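PDB 4H51: aspartate aminotransferase from Leishmania major, which probably catalyses, as a pyridoxal phosphate-dependent homodimer, the reversible transfer of an amino group from L-aspartate to 2-oxoglutarate. Local coordinates for residues B[119-124]-B[258-263]; B[148-153]-B[194-199]; B[109-114]-B[292-297]; B[210-215]-B[226-231]. All blocks are in the same frame, centred on the assembly; numbering follows the deposited sequence. Where two conformers were deposited one is given.

Interaction 1 of 4, residues B[119-124]-B[258-263]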
loop_
_atom_site.group_PDB
_atom_site.type_symbol
_atom_site.label_atom_id
_atom_site.label_comp_id
_atom_site.label_asym_id
_atom_site.label_seq_id
_atom_site.Cartn_x
_atom_site.Cartn_y
_atom_site.Cartn_z
ATOM N N THR B 119 1.494 9.207 2.199
ATOM C CA THR B 119 2.120 9.071 0.899
ATOM C C THR B 119 1.099 8.423 -0.027
ATOM O O THR B 119 0.886 8.897 -1.126
ATOM C CB THR B 119 3.409 8.217 0.899
ATOM O OG1 THR B 119 4.376 8.706 1.854
ATOM C CG2 THR B 119 4.007 8.140 -0.525
ATOM N N GLY B 120 0.485 7.333 0.423
ATOM C CA GLY B 120 -0.538 6.630 -0.357
ATOM C C GLY B 120 -1.668 7.556 -0.759
ATOM O O GLY B 120 -2.206 7.480 -1.880
ATOM N N ALA B 121 -2.083 8.426 0.164
ATOM C CA ALA B 121 -3.159 9.369 -0.139
ATOM C C ALA B 121 -2.752 10.426 -1.167
ATOM O O ALA B 121 -3.577 10.829 -2.003
ATOM C CB ALA B 121 -3.647 10.029 1.185
ATOM N N VAL B 122 -1.499 10.886 -1.103
ATOM C CA VAL B 122 -1.017 11.883 -2.079
ATOM C C VAL B 122 -0.971 11.206 -3.445
ATOM O O VAL B 122 -1.468 11.767 -4.394
ATOM C CB VAL B 122 0.333 12.503 -1.715
ATOM C CG1 VAL B 122 0.872 13.417 -2.858
ATOM C CG2 VAL B 122 0.178 13.292 -0.419
ATOM N N SER B 123 -0.401 9.993 -3.526
ATOM C CA SER B 123 -0.351 9.283 -4.792
ATOM C C SER B 123 -1.736 9.013 -5.358
ATOM O O SER B 123 -2.010 9.273 -6.558
ATOM C CB SER B 123 0.408 7.962 -4.610
ATOM O OG SER B 123 0.473 7.252 -5.817
ATOM N N LEU B 124 -2.617 8.450 -4.511
ATOM C CA LEU B 124 -3.981 8.158 -4.940
ATOM C C LEU B 124 -4.745 9.430 -5.393
ATOM O O LEU B 124 -5.480 9.400 -6.392
ATOM C CB LEU B 124 -4.787 7.435 -3.850
ATOM C CG LEU B 124 -6.220 7.032 -4.204
ATOM C CD1 LEU B 124 -6.265 6.066 -5.372
ATOM C CD2 LEU B 124 -6.911 6.301 -3.039
ATOM N N LEU B 258 -9.621 18.474 -1.555
ATOM C CA LEU B 258 -9.080 17.156 -1.558
ATOM C C LEU B 258 -7.979 17.170 -0.478
ATOM O O LEU B 258 -7.166 18.117 -0.419
ATOM C CB LEU B 258 -8.473 16.816 -2.906
ATOM C CG LEU B 258 -8.036 15.364 -3.191
ATOM C CD1 LEU B 258 -9.231 14.442 -3.148
ATOM C CD2 LEU B 258 -7.302 15.222 -4.548
ATOM N N LEU B 259 -7.977 16.153 0.367
ATOM C CA LEU B 259 -7.056 16.102 1.528
ATOM C C LEU B 259 -6.463 14.698 1.756
ATOM O O LEU B 259 -7.182 13.695 1.786
ATOM C CB LEU B 259 -7.725 16.670 2.806
ATOM C CG LEU B 259 -6.824 16.966 4.032
ATOM C CD1 LEU B 259 -7.255 18.229 4.785
ATOM C CD2 LEU B 259 -6.849 15.735 4.913
ATOM N N ALA B 260 -5.121 14.680 1.912
ATOM C CA ALA B 260 -4.288 13.514 2.212
ATOM C C ALA B 260 -3.878 13.563 3.666
ATOM O O ALA B 260 -3.171 14.490 4.094
ATOM C CB ALA B 260 -3.024 13.519 1.345
ATOM N N GLN B 261 -4.311 12.590 4.444
ATOM C CA GLN B 261 -4.091 12.581 5.887
ATOM C C GLN B 261 -3.198 11.426 6.302
ATOM O O GLN B 261 -3.363 10.303 5.815
ATOM C CB GLN B 261 -5.459 12.453 6.543
ATOM C CG GLN B 261 -5.497 12.307 8.026
ATOM C CD GLN B 261 -6.917 12.136 8.519
ATOM O OE1 GLN B 261 -7.604 11.187 8.108
ATOM N NE2 GLN B 261 -7.345 13.011 9.458
ATOM N N SER B 262 -2.295 11.698 7.251
ATOM C CA SER B 262 -1.414 10.688 7.805
ATOM C C SER B 262 -1.592 10.551 9.310
ATOM O O SER B 262 -1.808 11.536 9.974
ATOM C CB SER B 262 0.031 11.090 7.608
ATOM O OG SER B 262 0.901 10.109 8.171
ATOM N N PHE B 263 -1.483 9.336 9.823
ATOM C CA PHE B 263 -1.361 9.134 11.253
ATOM C C PHE B 263 0.042 8.657 11.678
ATOM O O PHE B 263 0.231 8.232 12.838
ATOM C CB PHE B 263 -2.426 8.132 11.737
ATOM C CG PHE B 263 -3.810 8.701 11.723
ATOM C CD1 PHE B 263 -4.310 9.377 12.839
ATOM C CD2 PHE B 263 -4.584 8.670 10.550
ATOM C CE1 PHE B 263 -5.574 9.960 12.805
ATOM C CE2 PHE B 263 -5.842 9.273 10.497
ATOM C CZ PHE B 263 -6.354 9.902 11.627
#

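Interaction 2 of 4, residues B[148-153]-B[194-199]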
loop_
_atom_site.group_PDB
_atom_site.type_symbol
_atom_site.label_atom_id
_atom_site.label_comp_id
_atom_site.label_asym_id
_atom_site.label_seq_id
_atom_site.Cartn_x
_atom_site.Cartn_y
_atom_site.Cartn_z
ATOM N N PRO B 148 10.583 16.394 -0.293
ATOM C CA PRO B 148 11.245 15.927 -1.481
ATOM C C PRO B 148 10.456 14.904 -2.235
ATOM O O PRO B 148 10.547 14.882 -3.443
ATOM C CB PRO B 148 12.536 15.322 -0.946
ATOM C CG PRO B 148 12.842 16.144 0.250
ATOM C CD PRO B 148 11.493 16.426 0.868
ATOM N N ASN B 149 9.617 14.095 -1.566
ATOM C CA ASN B 149 8.880 13.082 -2.285
ATOM C C ASN B 149 7.668 13.587 -3.080
ATOM O O ASN B 149 7.148 12.859 -3.892
ATOM C CB ASN B 149 8.419 11.986 -1.315
ATOM C CG ASN B 149 8.187 10.617 -1.997
ATOM O OD1 ASN B 149 8.897 10.290 -2.943
ATOM N ND2 ASN B 149 7.264 9.772 -1.443
ATOM N N HIS B 150 7.187 14.817 -2.875
ATOM C CA HIS B 150 6.028 15.321 -3.662
ATOM C C HIS B 150 6.256 15.187 -5.147
ATOM O O HIS B 150 5.382 14.749 -5.871
ATOM C CB HIS B 150 5.684 16.800 -3.359
ATOM C CG HIS B 150 4.767 17.009 -2.167
ATOM N ND1 HIS B 150 4.744 18.179 -1.443
ATOM C CD2 HIS B 150 3.835 16.170 -1.562
ATOM C CE1 HIS B 150 3.847 18.067 -0.464
ATOM N NE2 HIS B 150 3.313 16.840 -0.518
ATOM N N TYR B 151 7.429 15.629 -5.617
ATOM C CA TYR B 151 7.723 15.668 -7.054
ATOM C C TYR B 151 7.585 14.288 -7.725
ATOM O O TYR B 151 6.857 14.093 -8.742
ATOM C CB TYR B 151 9.129 16.334 -7.287
ATOM C CG TYR B 151 9.310 16.793 -8.724
ATOM C CD1 TYR B 151 9.716 15.865 -9.727
ATOM C CD2 TYR B 151 8.998 18.100 -9.112
ATOM C CE1 TYR B 151 9.845 16.248 -11.079
ATOM C CE2 TYR B 151 9.099 18.476 -10.462
ATOM C CZ TYR B 151 9.532 17.562 -11.435
ATOM O OH TYR B 151 9.635 17.954 -12.769
ATOM N N GLY B 152 8.243 13.302 -7.131
ATOM C CA GLY B 152 8.223 11.951 -7.672
ATOM C C GLY B 152 6.852 11.332 -7.636
ATOM O O GLY B 152 6.445 10.644 -8.563
ATOM N N VAL B 153 6.133 11.559 -6.545
ATOM C CA VAL B 153 4.786 11.046 -6.415
ATOM C C VAL B 153 3.897 11.607 -7.498
ATOM O O VAL B 153 3.178 10.891 -8.180
ATOM C CB VAL B 153 4.182 11.319 -4.995
ATOM C CG1 VAL B 153 2.730 10.926 -4.973
ATOM C CG2 VAL B 153 4.984 10.542 -3.945
ATOM N N ILE B 194 -0.956 21.847 -4.479
ATOM C CA ILE B 194 -0.679 21.059 -3.262
ATOM C C ILE B 194 -0.182 22.010 -2.176
ATOM O O ILE B 194 0.891 22.584 -2.288
ATOM C CB ILE B 194 0.288 19.922 -3.546
ATOM C CG1 ILE B 194 -0.320 18.974 -4.587
ATOM C CG2 ILE B 194 0.663 19.177 -2.252
ATOM C CD1 ILE B 194 0.520 17.742 -4.881
ATOM N N LEU B 195 -1.000 22.138 -1.126
ATOM C CA LEU B 195 -0.755 22.952 0.060
ATOM C C LEU B 195 -0.523 22.127 1.312
ATOM O O LEU B 195 -1.237 21.195 1.577
ATOM C CB LEU B 195 -1.948 23.844 0.282
ATOM C CG LEU B 195 -2.361 24.714 -0.934
ATOM C CD1 LEU B 195 -3.601 25.468 -0.526
ATOM C CD2 LEU B 195 -1.210 25.682 -1.364
ATOM N N HIS B 196 0.485 22.495 2.112
ATOM C CA HIS B 196 0.695 21.862 3.393
ATOM C C HIS B 196 -0.264 22.465 4.359
ATOM O O HIS B 196 -0.225 23.698 4.592
ATOM C CB HIS B 196 2.118 22.110 3.899
ATOM C CG HIS B 196 3.213 21.579 2.987
ATOM N ND1 HIS B 196 4.128 20.666 3.403
ATOM C CD2 HIS B 196 3.503 21.839 1.669
ATOM C CE1 HIS B 196 4.986 20.411 2.387
ATOM N NE2 HIS B 196 4.599 21.107 1.326
ATOM N N GLN B 197 -1.089 21.595 4.960
ATOM C CA GLN B 197 -2.183 22.003 5.819
ATOM C C GLN B 197 -1.684 22.717 7.086
ATOM O O GLN B 197 -2.260 23.729 7.493
ATOM C CB GLN B 197 -3.067 20.782 6.141
ATOM C CG GLN B 197 -4.508 21.112 6.454
ATOM C CD GLN B 197 -4.733 21.657 7.858
ATOM O OE1 GLN B 197 -5.600 22.494 8.074
ATOM N NE2 GLN B 197 -4.026 21.126 8.803
ATOM N N CYS B 198 -0.591 22.211 7.658
ATOM C CA CYS B 198 0.130 22.878 8.740
ATOM C C CYS B 198 1.510 22.219 8.828
ATOM O O CYS B 198 1.739 21.167 8.225
ATOM C CB CYS B 198 -0.656 22.794 10.064
ATOM S SG CYS B 198 -0.653 21.155 10.811
ATOM N N ALA B 199 2.416 22.791 9.605
ATOM C CA ALA B 199 3.747 22.193 9.841
ATOM C C ALA B 199 4.460 21.910 8.526
ATOM O O ALA B 199 4.794 20.797 8.181
ATOM C CB ALA B 199 3.672 20.944 10.720
#

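Interaction 3 of 4, residues B[109-114]-B[292-297]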
loop_
_atom_site.group_PDB
_atom_site.type_symbol
_atom_site.label_atom_id
_atom_site.label_comp_id
_atom_site.label_asym_id
_atom_site.label_seq_id
_atom_site.Cartn_x
_atom_site.Cartn_y
_atom_site.Cartn_z
ATOM N N ASN B 109 -21.109 15.697 3.331
ATOM C CA ASN B 109 -20.763 16.140 1.985
ATOM C C ASN B 109 -19.439 15.545 1.467
ATOM O O ASN B 109 -18.906 16.022 0.480
ATOM C CB ASN B 109 -20.688 17.678 1.948
ATOM N N LEU B 110 -18.906 14.499 2.086
ATOM C CA LEU B 110 -17.557 14.077 1.691
ATOM C C LEU B 110 -17.458 12.607 1.293
ATOM O O LEU B 110 -18.308 11.805 1.669
ATOM C CB LEU B 110 -16.553 14.453 2.747
ATOM C CG LEU B 110 -16.473 13.723 4.059
ATOM C CD1 LEU B 110 -16.045 12.268 3.885
ATOM C CD2 LEU B 110 -15.476 14.470 4.949
ATOM N N VAL B 111 -16.498 12.316 0.425
ATOM C CA VAL B 111 -16.198 10.960 -0.033
ATOM C C VAL B 111 -14.780 10.677 0.429
ATOM O O VAL B 111 -13.866 11.517 0.251
ATOM C CB VAL B 111 -16.493 10.756 -1.563
ATOM C CG1 VAL B 111 -15.946 11.887 -2.397
ATOM C CG2 VAL B 111 -16.027 9.401 -2.103
ATOM N N ALA B 112 -14.583 9.521 1.063
ATOM C CA ALA B 112 -13.282 9.223 1.657
ATOM C C ALA B 112 -12.964 7.730 1.599
ATOM O O ALA B 112 -13.877 6.905 1.695
ATOM C CB ALA B 112 -13.260 9.692 3.122
ATOM N N VAL B 113 -11.683 7.411 1.458
ATOM C CA VAL B 113 -11.181 6.049 1.522
ATOM C C VAL B 113 -9.958 6.020 2.431
ATOM O O VAL B 113 -9.256 7.077 2.609
ATOM C CB VAL B 113 -10.760 5.487 0.123
ATOM C CG1 VAL B 113 -11.970 5.311 -0.828
ATOM C CG2 VAL B 113 -9.700 6.357 -0.561
ATOM N N GLN B 114 -9.699 4.828 2.979
ATOM C CA GLN B 114 -8.454 4.532 3.649
ATOM C C GLN B 114 -7.335 4.382 2.607
ATOM O O GLN B 114 -7.544 3.835 1.511
ATOM C CB GLN B 114 -8.615 3.254 4.525
ATOM C CG GLN B 114 -7.352 2.821 5.240
ATOM C CD GLN B 114 -7.533 1.594 6.056
ATOM O OE1 GLN B 114 -8.662 1.273 6.411
ATOM N NE2 GLN B 114 -6.414 0.910 6.408
ATOM N N SER B 292 -16.233 5.379 -6.790
ATOM C CA SER B 292 -16.050 4.259 -7.738
ATOM C C SER B 292 -14.700 4.381 -8.454
ATOM O O SER B 292 -13.996 3.388 -8.728
ATOM C CB SER B 292 -17.213 4.220 -8.762
ATOM O OG SER B 292 -17.016 5.183 -9.812
ATOM N N VAL B 293 -14.284 5.598 -8.699
ATOM C CA VAL B 293 -12.955 5.819 -9.271
ATOM C C VAL B 293 -11.856 5.532 -8.247
ATOM O O VAL B 293 -10.874 4.889 -8.553
ATOM C CB VAL B 293 -12.825 7.254 -9.836
ATOM C CG1 VAL B 293 -11.428 7.503 -10.377
ATOM C CG2 VAL B 293 -13.889 7.522 -10.934
ATOM N N MET B 294 -12.010 6.069 -7.037
ATOM C CA MET B 294 -11.032 5.828 -5.977
ATOM C C MET B 294 -10.824 4.301 -5.784
ATOM O O MET B 294 -9.681 3.835 -5.786
ATOM C CB MET B 294 -11.498 6.447 -4.668
ATOM C CG MET B 294 -11.529 7.985 -4.614
ATOM S SD MET B 294 -12.138 8.489 -2.993
ATOM C CE MET B 294 -11.874 10.279 -2.979
ATOM N N ASP B 295 -11.913 3.546 -5.625
ATOM C CA ASP B 295 -11.868 2.088 -5.497
ATOM C C ASP B 295 -11.226 1.395 -6.715
ATOM O O ASP B 295 -10.451 0.450 -6.565
ATOM C CB ASP B 295 -13.260 1.531 -5.219
ATOM C CG ASP B 295 -13.738 1.803 -3.781
ATOM O OD1 ASP B 295 -12.976 2.294 -2.897
ATOM O OD2 ASP B 295 -14.878 1.430 -3.514
ATOM N N SER B 296 -11.524 1.873 -7.918
ATOM C CA SER B 296 -10.944 1.271 -9.094
ATOM C C SER B 296 -9.432 1.442 -9.046
ATOM O O SER B 296 -8.725 0.503 -9.390
ATOM C CB SER B 296 -11.531 1.766 -10.440
ATOM O OG SER B 296 -11.239 3.154 -10.631
ATOM N N LEU B 297 -8.952 2.598 -8.568
ATOM C CA LEU B 297 -7.506 2.878 -8.540
ATOM C C LEU B 297 -6.848 2.012 -7.490
ATOM O O LEU B 297 -5.746 1.443 -7.700
ATOM C CB LEU B 297 -7.228 4.377 -8.311
ATOM C CG LEU B 297 -7.626 5.336 -9.463
ATOM C CD1 LEU B 297 -7.713 6.757 -8.989
ATOM C CD2 LEU B 297 -6.699 5.206 -10.669
#

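Interaction 4 of 4, residues B[210-215]-B[226-231]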
loop_
_atom_site.group_PDB
_atom_site.type_symbol
_atom_site.label_atom_id
_atom_site.label_comp_id
_atom_site.label_asym_id
_atom_site.label_seq_id
_atom_site.Cartn_x
_atom_site.Cartn_y
_atom_site.Cartn_z
ATOM N N GLU B 210 -4.586 34.780 8.806
ATOM C CA GLU B 210 -4.941 35.851 7.894
ATOM C C GLU B 210 -4.462 35.524 6.473
ATOM O O GLU B 210 -5.222 35.679 5.516
ATOM C CB GLU B 210 -4.410 37.244 8.342
ATOM C CG GLU B 210 -4.991 37.748 9.679
ATOM C CD GLU B 210 -4.315 37.171 10.944
ATOM O OE1 GLU B 210 -3.349 36.359 10.850
ATOM O OE2 GLU B 210 -4.735 37.577 12.070
ATOM N N GLN B 211 -3.228 35.063 6.330
ATOM C CA GLN B 211 -2.726 34.609 4.993
ATOM C C GLN B 211 -3.560 33.480 4.420
ATOM O O GLN B 211 -3.898 33.487 3.229
ATOM C CB GLN B 211 -1.245 34.217 5.095
ATOM C CG GLN B 211 -0.396 35.468 5.308
ATOM C CD GLN B 211 1.034 35.191 5.726
ATOM O OE1 GLN B 211 1.360 34.174 6.322
ATOM N NE2 GLN B 211 1.894 36.142 5.424
ATOM N N TRP B 212 -3.954 32.524 5.260
ATOM C CA TRP B 212 -4.828 31.452 4.781
ATOM C C TRP B 212 -6.119 31.956 4.218
ATOM O O TRP B 212 -6.590 31.415 3.226
ATOM C CB TRP B 212 -5.167 30.434 5.841
ATOM C CG TRP B 212 -4.103 29.404 6.089
ATOM C CD1 TRP B 212 -3.496 29.112 7.297
ATOM C CD2 TRP B 212 -3.537 28.464 5.143
ATOM N NE1 TRP B 212 -2.606 28.086 7.151
ATOM C CE2 TRP B 212 -2.575 27.673 5.870
ATOM C CE3 TRP B 212 -3.734 28.208 3.800
ATOM C CZ2 TRP B 212 -1.855 26.656 5.263
ATOM C CZ3 TRP B 212 -2.989 27.206 3.201
ATOM C CH2 TRP B 212 -2.105 26.435 3.917
ATOM N N ASN B 213 -6.755 32.933 4.880
ATOM C CA ASN B 213 -7.999 33.482 4.344
ATOM C C ASN B 213 -7.774 34.112 2.962
ATOM O O ASN B 213 -8.607 33.928 2.027
ATOM C CB ASN B 213 -8.603 34.499 5.330
ATOM C CG ASN B 213 -10.073 34.833 5.025
ATOM O OD1 ASN B 213 -10.910 33.947 4.851
ATOM N ND2 ASN B 213 -10.399 36.118 5.028
ATOM N N GLU B 214 -6.660 34.823 2.791
ATOM C CA GLU B 214 -6.357 35.428 1.474
ATOM C C GLU B 214 -6.087 34.347 0.431
ATOM O O GLU B 214 -6.534 34.469 -0.690
ATOM C CB GLU B 214 -5.164 36.341 1.525
ATOM C CG GLU B 214 -5.417 37.648 2.257
ATOM C CD GLU B 214 -4.293 38.667 2.010
ATOM O OE1 GLU B 214 -3.910 38.909 0.840
ATOM O OE2 GLU B 214 -3.762 39.215 2.999
ATOM N N ILE B 215 -5.424 33.258 0.837
ATOM C CA ILE B 215 -5.140 32.172 -0.113
ATOM C C ILE B 215 -6.446 31.511 -0.543
ATOM O O ILE B 215 -6.626 31.182 -1.722
ATOM C CB ILE B 215 -4.227 31.114 0.492
ATOM C CG1 ILE B 215 -2.840 31.686 0.769
ATOM C CG2 ILE B 215 -4.066 29.921 -0.485
ATOM C CD1 ILE B 215 -2.067 30.867 1.779
ATOM N N VAL B 226 -7.752 22.715 -4.843
ATOM C CA VAL B 226 -6.872 22.603 -3.647
ATOM C C VAL B 226 -6.702 21.142 -3.228
ATOM O O VAL B 226 -7.683 20.420 -3.004
ATOM C CB VAL B 226 -7.420 23.444 -2.467
ATOM C CG1 VAL B 226 -6.637 23.208 -1.197
ATOM C CG2 VAL B 226 -7.433 24.952 -2.804
ATOM N N PHE B 227 -5.456 20.737 -3.039
ATOM C CA PHE B 227 -5.082 19.424 -2.487
ATOM C C PHE B 227 -4.208 19.645 -1.248
ATOM O O PHE B 227 -3.045 19.974 -1.351
ATOM C CB PHE B 227 -4.336 18.613 -3.553
ATOM C CG PHE B 227 -4.115 17.160 -3.240
ATOM C CD1 PHE B 227 -4.635 16.557 -2.138
ATOM C CD2 PHE B 227 -3.383 16.381 -4.140
ATOM C CE1 PHE B 227 -4.456 15.206 -1.878
ATOM C CE2 PHE B 227 -3.195 15.036 -3.916
ATOM C CZ PHE B 227 -3.733 14.431 -2.778
ATOM N N PHE B 228 -4.785 19.469 -0.071
ATOM C CA PHE B 228 -4.064 19.593 1.190
ATOM C C PHE B 228 -3.309 18.318 1.502
ATOM O O PHE B 228 -3.842 17.211 1.398
ATOM C CB PHE B 228 -5.009 19.919 2.361
ATOM C CG PHE B 228 -5.353 21.376 2.503
ATOM C CD1 PHE B 228 -4.363 22.303 2.837
ATOM C CD2 PHE B 228 -6.669 21.825 2.391
ATOM C CE1 PHE B 228 -4.695 23.642 3.010
ATOM C CE2 PHE B 228 -6.993 23.139 2.543
ATOM C CZ PHE B 228 -5.979 24.070 2.827
ATOM N N ASP B 229 -2.053 18.476 1.889
ATOM C CA ASP B 229 -1.252 17.394 2.415
ATOM C C ASP B 229 -1.226 17.664 3.917
ATOM O O ASP B 229 -0.674 18.695 4.358
ATOM C CB ASP B 229 0.163 17.432 1.828
ATOM C CG ASP B 229 1.012 16.234 2.223
ATOM O OD1 ASP B 229 0.662 15.587 3.246
ATOM O OD2 ASP B 229 2.034 15.949 1.535
ATOM N N SER B 230 -1.885 16.807 4.691
ATOM C CA SER B 230 -2.030 16.982 6.132
ATOM C C SER B 230 -1.348 15.857 6.911
ATOM O O SER B 230 -1.976 14.882 7.314
ATOM C CB SER B 230 -3.534 17.089 6.469
ATOM O OG SER B 230 -3.708 17.267 7.842
ATOM N N ALA B 231 -0.019 15.938 7.035
ATOM C CA ALA B 231 0.746 14.846 7.647
ATOM C C ALA B 231 1.042 15.072 9.157
ATOM O O ALA B 231 1.430 14.139 9.865
ATOM C CB ALA B 231 2.067 14.650 6.872
#

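Interaction 1 of 4, residues B[119-124]-B[258-263]
Ala121 sets its methyl directly against that of Ala260, with CB to CB only 3.5 Å apart, in the helix-on-sheet packing of a fold-type I pyridoxal phosphate enzyme. Here helix 117-129 lies on the mixed sheet of the domain, over strand 258-262. The helix and strand run nearly antiparallel, at 159°, and their axes close to 6.9 Å. Such an approach leaves room for little more than a methyl on either side. Alanine suits both places, and the CA atoms of Ala121 and Ala260 come within 4.9 Å of each other. The next residue of the helix, Val122, adds one branch: its CG1 is anti to the backbone N (chi1 173°), which leaves CG2 to reach Ala260. Gln261, next in the strand, turns away from the helix, and its amide bonds Thr276 OG1 and Ala96 O. Near the start of the helix and at the end of the strand, Thr119 OG1 and Ser262 OG both hydrogen-bond phosphate oxygens of the cofactor-bearing lysine at position 265, so this apolar contact lies next to the phosphate site. The methyl of Ala260 is shared by two helix neighbours, with Val122 CG2 3.7 Å from Ala260 CB.

Interaction 2 of 4, residues B[148-153]-B[194-199]
His150 and Ile194 mark the closest backbone approach, their CA atoms 8.8 Å apart, so helix 148-156 and strand 192-196 meet through side chains alone. The bridging group is the imidazole of His150, which extends from the helix toward the strand and meets one residue over a face and another at its edge. Ile194 slides its CG2 over the face, a CH-pi contact with the methyl 4.1 Å from the ring centroid, 23° off the normal and displaced toward the rim. Chi1 of -61° sets CG2 anti to the backbone N, and it is this branch that lies over the imidazole. At the edge of the His150 ring stands His196. The two imidazoles form an offset edge-to-face pair, the edge of His150 directed toward the face of His196, with centroids 5.3 Å apart and planes at 71°, and His150 CE1 comes to 3.6 Å from His196 NE2. Thr146 OG1 hydrogen-bonds both His150 ND1 and His196 NE2, so one hydroxyl helps fix the rotation of both rings. Histidine suits position 150 because it offers an aromatic face for packing and two ring nitrogens for bonding; NE2 goes to Asp229. Leu142 of strand 140-144 touches both His150 and Ile194, strand 225-230 flanks Leu195, and helix 117-129 packs on Val153 farther along helix 148-156.

Interaction 3 of 4, residues B[109-114]-B[292-297]
Met294 is the residue of 292-297 that reaches deepest toward strand 110-116. Its chain is extended beyond CG (chi2 179°, chi3 171°), which brings the sulfur against two valines of the strand, SD lying 3.8 Å from Val113 CG1 and 4.1 Å from Val111 CG2. The terminal methyl goes on to the backbone, CE standing 4.0 Å from Val111 O. A long, unbranched methionine fits here because the axes, nearly parallel at 14°, are 9.3 Å apart, and the short valines leave the gap to be bridged from the helix. Asp295 follows, at the border of the apolar patch. Its carboxylate crosses Val113 at an angle, OD1 lying 3.8 Å from Val113 CG1 while hydrogen-bonding Ser87 OG. Ser296 turns back on its own helix: OG bonds Val293 O at 2.7 Å, an acceptor that Leu297 N also uses from the same face. The contact seats helix 287-299 over strand 110-116, an outermost strand of the mixed sheet within this chain. Helix 117-129 packs beside it through Leu124 and Leu128, helix 90-101 covers Ala112 on the other face of the strand, and Ala26 and Gln27 of the second subunit reach Ser292.

Interaction 4 of 4, residues B[210-215]-B[226-231]
Trp212 is the residue of 210-215 that spans to strand 225-230, and it does so with the far end of its indole. Its chi1 of -80° sets CG anti to the carbonyl carbon and turns the six-membered ring to the sheet, CZ3 and CH2 leading. It meets the rim of Phe228 in an offset edge-to-face pair, the edge of the phenyl directed toward the indole face. The ring centroids are 5.8 Å apart and the planes stand at 64°. Phe228 CE1 makes the touch, 3.9 Å from Trp212 CH2 and 4.0 Å from Trp212 CZ3. Tryptophan suits this place because the gap between helix and strand is wide and a broad aromatic group can bridge it from one position, while phenylalanine offers an edge to a neighbouring ring. The Phe228 side chain is bounded on one face by Val226 of its own strand, whose CG1 lies 3.7 Å above the ring plane toward the rim. Farther along the helix, Glu214 turns to the outer side, where OE1 makes a salt bridge to Lys181. One turn on from Trp212, Ile215 is buried and faces Phe250. This pair joins the helix and the second strand of a beta-alpha-beta unit: strand 192-196, helix 209-221, strand 225-230, the two strands being parallel neighbours in the sheet. Helix 245-252 flanks the contact through Ala246 on Trp212 and Phe250 on Phe228, and helix 177-186 borders Ile215.

The four contacts pack helices onto one mixed sheet; interactions 1 and 4 include residues beside the cofactor, and interaction 2 stands one shell behind. Interactions 1 and 4 lie on adjacent strands, joined by Ala260 O to Ser230 N at 2.7 Å and Leu258 O to Phe228 N at 2.8 Å. Interactions 2 and 4 meet where His150 NE2 stands 2.6 Å from Asp229 OD2, a probable hydrogen bond that places His150 behind Asp229, whose OD2 also lies close to the pyridine N1 of the modified lysine at position 265. Interaction 1 flanks the phosphate end. Interaction 3 packs against interaction 1, Leu124 CD1 to Leu297 CB being 3.5 Å, but its centre lies about 21 Å from that of interaction 2.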